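Local coordinates for protein BOLA1, chloroplastic (Arabidopsis thaliana, PDB 4PUG) that may act, alone or with glutaredoxins, as a redox-regulated transcriptional regulator or a factor regulating iron-sulfur cluster biogenesis, and binds a labile iron-sulfur cluster as a glutaredoxin heterodimer, at residues P20-I25 with N49-S54; E12-E17 with R67-L72; I25-Y30 with D43-F48. All coordinates share one frame; numbering follows the deposited sequence.

Contact 1 of 3, residues P20-I25 with N49-S54; sequences PVELVI and NVKIVS
The carbonyl oxygen of Val53 takes two backbone N-H groups from consecutive residues. Glu22 N gives the better bond, to Val53 O at 3.0 Å, in the carbonyl plane and on a lone pair, whereas Val21 N makes a weak one, bent to 124° at the hydrogen. Two residues facing one in this way form a classic beta bulge, placed where strand 22-27 begins. Beyond it the strands run as a regular antiparallel pair, their segments 175° apart in direction. Val53 N returns a nearly straight bond to Glu22 O at 2.8 Å, and Val24 and Lys51 bond each other through both their N-H and C=O groups.

One face of this pair carries Glu22, Val24, Lys51 and Val53. Val21 and Val53 lie side by side at the bulge, CG1 to CG1 3.7 Å, because the first torsion of Val21 (chi1 70°) puts that methyl between its own N and carbonyl carbon. The extended Glu22 chain passes obliquely over Val53, with OE1 3.6 Å from Val53 CG2. Its carboxylate stays 4.9 Å from Lys51, measured OE1 to NZ. A water links them, donating to Glu22 OE1 at 2.9 Å and accepting only weakly from Lys51 NZ.

The other face holds Leu23, Ile25, Val50 and Ile52 and turns toward helix 6-18, whose Leu14 touches Val50. Here Leu23 CD1 packs on Ile52 CG1 at 3.7 Å, while Pro20 CB closes on Ile52 CG2. Ser54 OG is bonded to Leu18 O and Gly56 N, which ties the strand end to the end of that helix.

Apolar branches thus meet the helical layer; the reverse face mixes Val24 and Val53 with a water-bridged Glu22-Lys51 pair that probably adds little beside the backbone bonds.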
# COMPACT_ATOMS: atom_id res chain seq x y z
N PRO A 20 -0.99 11.77 -4.12
CA PRO A 20 0.42 11.66 -4.50
C PRO A 20 0.67 12.00 -5.96
O PRO A 20 -0.18 11.74 -6.82
CB PRO A 20 0.73 10.18 -4.25
CG PRO A 20 -0.57 9.49 -4.42
CD PRO A 20 -1.60 10.45 -3.89
N VAL A 21 1.82 12.60 -6.24
CA VAL A 21 2.21 12.80 -7.62
C VAL A 21 2.71 11.46 -8.17
O VAL A 21 2.66 11.22 -9.37
CB VAL A 21 3.27 13.92 -7.77
CG1 VAL A 21 4.61 13.49 -7.20
CG2 VAL A 21 3.40 14.31 -9.23
N GLU A 22 3.17 10.59 -7.27
CA GLU A 22 3.56 9.25 -7.73
C GLU A 22 3.10 8.13 -6.79
O GLU A 22 3.38 8.16 -5.60
CB GLU A 22 5.07 9.16 -7.95
CG GLU A 22 5.50 7.85 -8.59
CD GLU A 22 7.00 7.74 -8.75
OE1 GLU A 22 7.71 8.69 -8.35
OE2 GLU A 22 7.45 6.71 -9.28
N LEU A 23 2.42 7.13 -7.34
CA LEU A 23 1.89 6.06 -6.51
C LEU A 23 2.09 4.69 -7.15
O LEU A 23 1.43 4.34 -8.13
CB LEU A 23 0.41 6.30 -6.20
CG LEU A 23 -0.27 5.27 -5.29
CD1 LEU A 23 0.53 5.07 -4.00
CD2 LEU A 23 -1.69 5.71 -4.98
N VAL A 24 3.02 3.92 -6.58
CA VAL A 24 3.28 2.56 -7.04
C VAL A 24 2.77 1.55 -6.02
O VAL A 24 3.17 1.57 -4.86
CB VAL A 24 4.79 2.32 -7.27
CG1 VAL A 24 5.01 0.95 -7.90
CG2 VAL A 24 5.37 3.41 -8.15
N ILE A 25 1.88 0.67 -6.47
CA ILE A 25 1.35 -0.38 -5.61
C ILE A 25 1.64 -1.75 -6.23
O ILE A 25 0.92 -2.21 -7.12
CB ILE A 25 -0.15 -0.20 -5.35
CG1 ILE A 25 -0.41 1.14 -4.67
CG2 ILE A 25 -0.69 -1.34 -4.50
CD1 ILE A 25 -1.80 1.30 -4.13
N ASN A 49 4.39 -3.88 -1.89
CA ASN A 49 5.37 -2.81 -1.82
C ASN A 49 4.72 -1.54 -2.33
O ASN A 49 4.24 -1.49 -3.46
CB ASN A 49 6.60 -3.13 -2.68
CG ASN A 49 7.37 -4.33 -2.17
OD1 ASN A 49 7.54 -4.51 -0.96
ND2 ASN A 49 7.85 -5.16 -3.09
N VAL A 50 4.69 -0.51 -1.50
CA VAL A 50 4.02 0.74 -1.86
C VAL A 50 4.98 1.92 -1.81
O VAL A 50 5.62 2.18 -0.79
CB VAL A 50 2.81 1.02 -0.94
CG1 VAL A 50 2.12 2.31 -1.35
CG2 VAL A 50 1.83 -0.14 -0.97
N LYS A 51 5.08 2.63 -2.93
CA LYS A 51 5.84 3.87 -2.97
C LYS A 51 4.89 5.04 -3.18
O LYS A 51 4.12 5.06 -4.14
CB LYS A 51 6.91 3.84 -4.07
CG LYS A 51 7.65 5.16 -4.21
CD LYS A 51 8.78 5.09 -5.22
CE LYS A 51 9.49 6.43 -5.31
NZ LYS A 51 10.95 6.29 -5.57
N ILE A 52 4.94 6.00 -2.27
CA ILE A 52 4.07 7.17 -2.33
C ILE A 52 4.89 8.45 -2.32
O ILE A 52 5.58 8.76 -1.34
CB ILE A 52 3.09 7.20 -1.14
CG1 ILE A 52 2.44 5.83 -0.95
CG2 ILE A 52 2.04 8.27 -1.35
CD1 ILE A 52 1.68 5.69 0.35
N VAL A 53 4.82 9.20 -3.42
CA VAL A 53 5.41 10.52 -3.51
C VAL A 53 4.32 11.60 -3.50
O VAL A 53 3.58 11.77 -4.49
CB VAL A 53 6.29 10.66 -4.78
CG1 VAL A 53 6.99 12.01 -4.77
CG2 VAL A 53 7.30 9.53 -4.84
N SER A 54 4.26 12.31 -2.37
CA SER A 54 3.20 13.27 -2.07
C SER A 54 3.76 14.44 -1.26
O SER A 54 4.71 14.27 -0.49
CB SER A 54 2.12 12.58 -1.24
OG SER A 54 1.41 13.51 -0.45
O HOH W 1 10.52 9.05 -7.60

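Contact 2 of 3, residues E12-E17 with R67-L72; sequences EKLQKE and RLVYHL
The flat group met across this contact is the backbone carbonyl of Leu72, near the end of helix 62-72, whose oxygen lies against the last carbons of the Lys13 chain. CD of Lys13 is 3.3 Å and CE 3.2 Å from Leu72 O. The other flat group, the Glu17 carboxylate, turns instead to its own helix, where OE2 makes a long salt bridge of 3.5 Å with Lys16 NZ. It is the carbon stem of Glu17 that touches the second helix, CG resting on Leu72 CD2 at 3.7 Å.

Leu72 contributes the largest share of the interface. With CG anti to its carbonyl carbon (chi1 -66°), it sends both methyls toward helix 6-18. These are the two main helices of the BolA alpha/beta fold, packed on one face of its sheet. Their short segments cross at 130°, 10.8 Å apart. On the side toward the strands, Leu14 CD2 reaches Leu72 CD1 at 4.2 Å and Val69 CG1 at 4.3 Å, looser packing than at Glu17. Leu14 and Val69 both continue onto Ile52 of strand 47-53, and Leu18 of the first helix covers Leu72 further along.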
# COMPACT_ATOMS: atom_id res chain seq x y z
N GLU A 12 -7.17 3.68 -4.40
CA GLU A 12 -8.23 4.67 -4.21
C GLU A 12 -8.01 5.45 -2.92
O GLU A 12 -7.97 6.68 -2.93
CB GLU A 12 -9.61 4.00 -4.19
CG GLU A 12 -10.78 4.97 -4.07
CD GLU A 12 -11.21 5.21 -2.63
OE1 GLU A 12 -10.67 4.53 -1.72
OE2 GLU A 12 -12.09 6.07 -2.39
N LYS A 13 -7.84 4.73 -1.82
CA LYS A 13 -7.62 5.34 -0.51
C LYS A 13 -6.39 6.25 -0.49
O LYS A 13 -6.49 7.42 -0.11
CB LYS A 13 -7.49 4.28 0.58
CG LYS A 13 -7.34 4.87 1.96
CD LYS A 13 -8.35 4.28 2.93
CE LYS A 13 -8.43 5.12 4.20
NZ LYS A 13 -9.25 4.45 5.26
N LEU A 14 -5.24 5.72 -0.89
CA LEU A 14 -4.00 6.49 -0.87
C LEU A 14 -4.06 7.72 -1.77
O LEU A 14 -3.69 8.82 -1.36
CB LEU A 14 -2.80 5.62 -1.24
CG LEU A 14 -2.49 4.49 -0.26
CD1 LEU A 14 -1.36 3.62 -0.77
CD2 LEU A 14 -2.16 5.06 1.12
N GLN A 15 -4.53 7.53 -3.00
CA GLN A 15 -4.63 8.63 -3.95
C GLN A 15 -5.58 9.71 -3.44
O GLN A 15 -5.31 10.90 -3.59
CB GLN A 15 -5.09 8.13 -5.32
CG GLN A 15 -4.98 9.17 -6.41
CD GLN A 15 -3.55 9.57 -6.68
OE1 GLN A 15 -2.66 8.73 -6.80
NE2 GLN A 15 -3.31 10.88 -6.77
N LYS A 16 -6.68 9.28 -2.82
CA LYS A 16 -7.64 10.24 -2.28
C LYS A 16 -7.08 11.01 -1.09
O LYS A 16 -7.23 12.23 -1.02
CB LYS A 16 -8.97 9.55 -1.90
CG LYS A 16 -10.00 10.51 -1.33
CD LYS A 16 -11.41 9.94 -1.37
CE LYS A 16 -11.62 8.88 -0.31
NZ LYS A 16 -12.36 9.41 0.87
N GLU A 17 -6.44 10.32 -0.16
CA GLU A 17 -5.98 10.97 1.07
C GLU A 17 -4.69 11.79 0.93
O GLU A 17 -4.54 12.82 1.58
CB GLU A 17 -5.85 9.95 2.22
CG GLU A 17 -7.18 9.41 2.70
CD GLU A 17 -8.21 10.51 2.90
OE1 GLU A 17 -7.88 11.53 3.54
OE2 GLU A 17 -9.35 10.35 2.41
N ARG A 67 3.38 5.98 9.97
CA ARG A 67 2.22 5.79 10.84
C ARG A 67 0.96 6.26 10.13
O ARG A 67 -0.11 5.68 10.30
CB ARG A 67 2.37 6.56 12.14
CG ARG A 67 3.31 5.94 13.15
CD ARG A 67 3.52 6.88 14.34
NE ARG A 67 2.51 6.69 15.38
CZ ARG A 67 1.35 7.34 15.43
NH1 ARG A 67 1.03 8.24 14.51
NH2 ARG A 67 0.50 7.09 16.42
N LEU A 68 1.09 7.35 9.37
CA LEU A 68 -0.02 7.86 8.59
C LEU A 68 -0.47 6.83 7.57
O LEU A 68 -1.66 6.47 7.51
CB LEU A 68 0.36 9.17 7.90
CG LEU A 68 -0.65 9.78 6.93
CD1 LEU A 68 -1.98 10.06 7.62
CD2 LEU A 68 -0.10 11.04 6.28
N VAL A 69 0.48 6.33 6.78
CA VAL A 69 0.16 5.32 5.77
C VAL A 69 -0.44 4.06 6.38
O VAL A 69 -1.44 3.53 5.87
CB VAL A 69 1.38 4.97 4.89
CG1 VAL A 69 1.00 3.94 3.83
CG2 VAL A 69 1.96 6.22 4.23
N TYR A 70 0.14 3.58 7.48
CA TYR A 70 -0.38 2.40 8.16
C TYR A 70 -1.80 2.64 8.68
O TYR A 70 -2.64 1.74 8.63
CB TYR A 70 0.53 1.98 9.33
CG TYR A 70 1.46 0.83 9.00
CD1 TYR A 70 1.19 -0.46 9.44
CD2 TYR A 70 2.60 1.04 8.24
CE1 TYR A 70 2.05 -1.51 9.14
CE2 TYR A 70 3.45 -0.00 7.93
CZ TYR A 70 3.17 -1.27 8.38
OH TYR A 70 4.03 -2.30 8.07
N HIS A 71 -2.05 3.85 9.16
CA HIS A 71 -3.37 4.23 9.62
C HIS A 71 -4.38 4.19 8.48
O HIS A 71 -5.50 3.70 8.64
CB HIS A 71 -3.35 5.62 10.25
CG HIS A 71 -4.71 6.18 10.51
ND1 HIS A 71 -5.51 5.73 11.54
CD2 HIS A 71 -5.42 7.14 9.87
CE1 HIS A 71 -6.65 6.40 11.53
NE2 HIS A 71 -6.62 7.26 10.52
N LEU A 72 -3.98 4.71 7.32
CA LEU A 72 -4.86 4.70 6.15
C LEU A 72 -5.17 3.29 5.66
O LEU A 72 -6.22 3.05 5.07
CB LEU A 72 -4.26 5.54 5.02
CG LEU A 72 -4.15 7.04 5.30
CD1 LEU A 72 -3.44 7.74 4.15
CD2 LEU A 72 -5.52 7.64 5.54

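Contact 3 of 3, residues I25-Y30 with D43-F48; sequences IEDVSY and DDETHF
Asp27 lies against the ring of Phe48, the two side chains leaning across each other with carboxylate and ring planes 37° apart. CB of Asp27 sits 3.4 Å from Phe48 CE1, and OD1 of the same aspartate stands over one face of the ring, toward its rim. With CG anti to the backbone N (chi1 -166°), that oxygen is also directed at Ser29. Ser29 N bonds Asp27 OD1 at 2.9 Å, nearly along the C-O axis, which makes an Asx turn, and Ser29 OG donates to the same oxygen at 2.8 Å from the syn side.

The serine hydroxyl then serves as an acceptor from the opposite segment. His47 N reaches Ser29 OG at 2.7 Å in an almost straight bond, and Thr46 N does so at 2.8 Å. This polar knot stands where strands 22-27 and 47-53 of the BolA sheet part into the long connection between them, the variable [H/C] loop of BolA proteins, which in relatives probably supplies a cluster ligand. Val28 N to His47 O, 3.1 Å, is the last backbone bond between these segments before they separate.

An alanine at Asp27 would probably leave the Ser29 N-H and hydroxyl without their shared acceptor, so that the turn is held less firmly and the hydroxyl proton is free to reorient.

OD2 of Asp27 takes two waters, one shared with Asp44 O and the other with Glu45 OE2. Asp27 OD2 and Glu45 OE2 come within 4.3 Å, so the shared water probably eases their repulsion, as may the Ala7 N-H bonded to Glu45 OE2. Beside this polar group, Ile25 CG2 touches Phe48 CD1 at 3.7 Å.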
# COMPACT_ATOMS: atom_id res chain seq x y z
N ILE A 25 1.88 0.67 -6.47
CA ILE A 25 1.35 -0.38 -5.61
C ILE A 25 1.64 -1.75 -6.23
O ILE A 25 0.92 -2.21 -7.12
CB ILE A 25 -0.15 -0.20 -5.35
CG1 ILE A 25 -0.41 1.14 -4.67
CG2 ILE A 25 -0.69 -1.34 -4.50
CD1 ILE A 25 -1.80 1.30 -4.13
N GLU A 26 2.71 -2.37 -5.76
CA GLU A 26 3.20 -3.62 -6.34
C GLU A 26 2.81 -4.83 -5.51
O GLU A 26 3.16 -4.93 -4.33
CB GLU A 26 4.72 -3.57 -6.48
CG GLU A 26 5.32 -4.78 -7.18
CD GLU A 26 6.83 -4.81 -7.11
OE1 GLU A 26 7.39 -4.30 -6.11
OE2 GLU A 26 7.46 -5.34 -8.04
N ASP A 27 2.07 -5.74 -6.13
CA ASP A 27 1.69 -7.00 -5.51
C ASP A 27 2.81 -8.02 -5.72
O ASP A 27 3.13 -8.37 -6.86
CB ASP A 27 0.39 -7.52 -6.14
CG ASP A 27 -0.25 -8.65 -5.33
OD1 ASP A 27 0.46 -9.32 -4.56
OD2 ASP A 27 -1.47 -8.86 -5.48
N VAL A 28 3.42 -8.46 -4.63
CA VAL A 28 4.44 -9.51 -4.69
C VAL A 28 4.03 -10.73 -3.87
O VAL A 28 4.88 -11.48 -3.40
CB VAL A 28 5.81 -9.00 -4.21
CG1 VAL A 28 6.42 -8.04 -5.23
CG2 VAL A 28 5.69 -8.33 -2.85
N SER A 29 2.72 -10.91 -3.70
CA SER A 29 2.20 -12.02 -2.90
C SER A 29 2.57 -13.39 -3.47
O SER A 29 2.72 -14.35 -2.73
CB SER A 29 0.67 -11.91 -2.78
OG SER A 29 0.28 -10.70 -2.16
N TYR A 30 2.73 -13.46 -4.79
CA TYR A 30 3.01 -14.71 -5.49
C TYR A 30 4.36 -15.33 -5.09
O TYR A 30 4.61 -16.52 -5.36
CB TYR A 30 2.95 -14.50 -7.00
CG TYR A 30 3.83 -13.37 -7.50
CD1 TYR A 30 5.17 -13.59 -7.81
CD2 TYR A 30 3.33 -12.08 -7.67
CE1 TYR A 30 5.97 -12.57 -8.27
CE2 TYR A 30 4.12 -11.06 -8.13
CZ TYR A 30 5.45 -11.30 -8.43
OH TYR A 30 6.25 -10.28 -8.89
N ASP A 43 -7.81 -15.27 0.34
CA ASP A 43 -7.34 -13.96 -0.11
C ASP A 43 -5.87 -14.04 -0.50
O ASP A 43 -5.01 -14.25 0.36
CB ASP A 43 -7.55 -12.93 1.00
CG ASP A 43 -7.42 -11.50 0.51
OD1 ASP A 43 -6.79 -11.27 -0.54
OD2 ASP A 43 -7.95 -10.60 1.20
N ASP A 44 -5.58 -13.87 -1.79
CA ASP A 44 -4.20 -13.96 -2.28
C ASP A 44 -3.47 -12.62 -2.33
O ASP A 44 -2.34 -12.55 -2.80
CB ASP A 44 -4.16 -14.60 -3.68
CG ASP A 44 -4.27 -16.11 -3.63
OD1 ASP A 44 -3.95 -16.70 -2.59
OD2 ASP A 44 -4.67 -16.70 -4.66
N GLU A 45 -4.11 -11.55 -1.86
CA GLU A 45 -3.46 -10.24 -1.84
C GLU A 45 -2.88 -9.95 -0.45
O GLU A 45 -3.49 -9.25 0.36
CB GLU A 45 -4.42 -9.14 -2.28
CG GLU A 45 -4.88 -9.31 -3.72
CD GLU A 45 -5.86 -8.23 -4.15
OE1 GLU A 45 -7.05 -8.33 -3.77
OE2 GLU A 45 -5.44 -7.30 -4.86
N THR A 46 -1.69 -10.48 -0.21
CA THR A 46 -1.12 -10.52 1.14
C THR A 46 0.17 -9.72 1.30
O THR A 46 0.49 -9.28 2.40
CB THR A 46 -0.83 -11.98 1.55
OG1 THR A 46 0.07 -12.57 0.60
CG2 THR A 46 -2.11 -12.79 1.59
N HIS A 47 0.91 -9.53 0.21
CA HIS A 47 2.18 -8.81 0.26
C HIS A 47 2.25 -7.66 -0.73
O HIS A 47 2.08 -7.86 -1.94
CB HIS A 47 3.35 -9.77 0.01
CG HIS A 47 3.58 -10.75 1.11
ND1 HIS A 47 2.69 -11.75 1.42
CD2 HIS A 47 4.61 -10.88 1.98
CE1 HIS A 47 3.15 -12.46 2.43
NE2 HIS A 47 4.32 -11.95 2.79
N PHE A 48 2.52 -6.46 -0.23
CA PHE A 48 2.59 -5.29 -1.10
C PHE A 48 3.78 -4.37 -0.81
O PHE A 48 4.15 -4.13 0.34
CB PHE A 48 1.29 -4.48 -1.03
CG PHE A 48 0.17 -5.06 -1.85
CD1 PHE A 48 0.04 -4.74 -3.19
CD2 PHE A 48 -0.74 -5.94 -1.28
CE1 PHE A 48 -0.99 -5.27 -3.95
CE2 PHE A 48 -1.77 -6.48 -2.03
CZ PHE A 48 -1.90 -6.14 -3.37
O HOH W 2 -2.05 -11.54 -5.22
O HOH W 3 -3.29 -7.56 -6.90

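Contacts 1 and 3 are two portions of one antiparallel strand pair, 22-27 with 47-53; they share Ile25, and their centres are about 16 Å apart. The bond from Glu26 N to Asn49 O joins them. Contact 2 belongs to the helical layer, its centre about 10 Å from that of contact 1 and about 17 Å from that of contact 3; contacts 2 and 3 lie on opposite sides of the chain's centre. Along the chain contact 2 encloses contact 1, which encloses contact 3. Leu14 ties contact 2 to contact 3 by touching Ile25. Helix 6-18 runs beneath the pair from contact 1 to contact 3, where the strands part into the long loop.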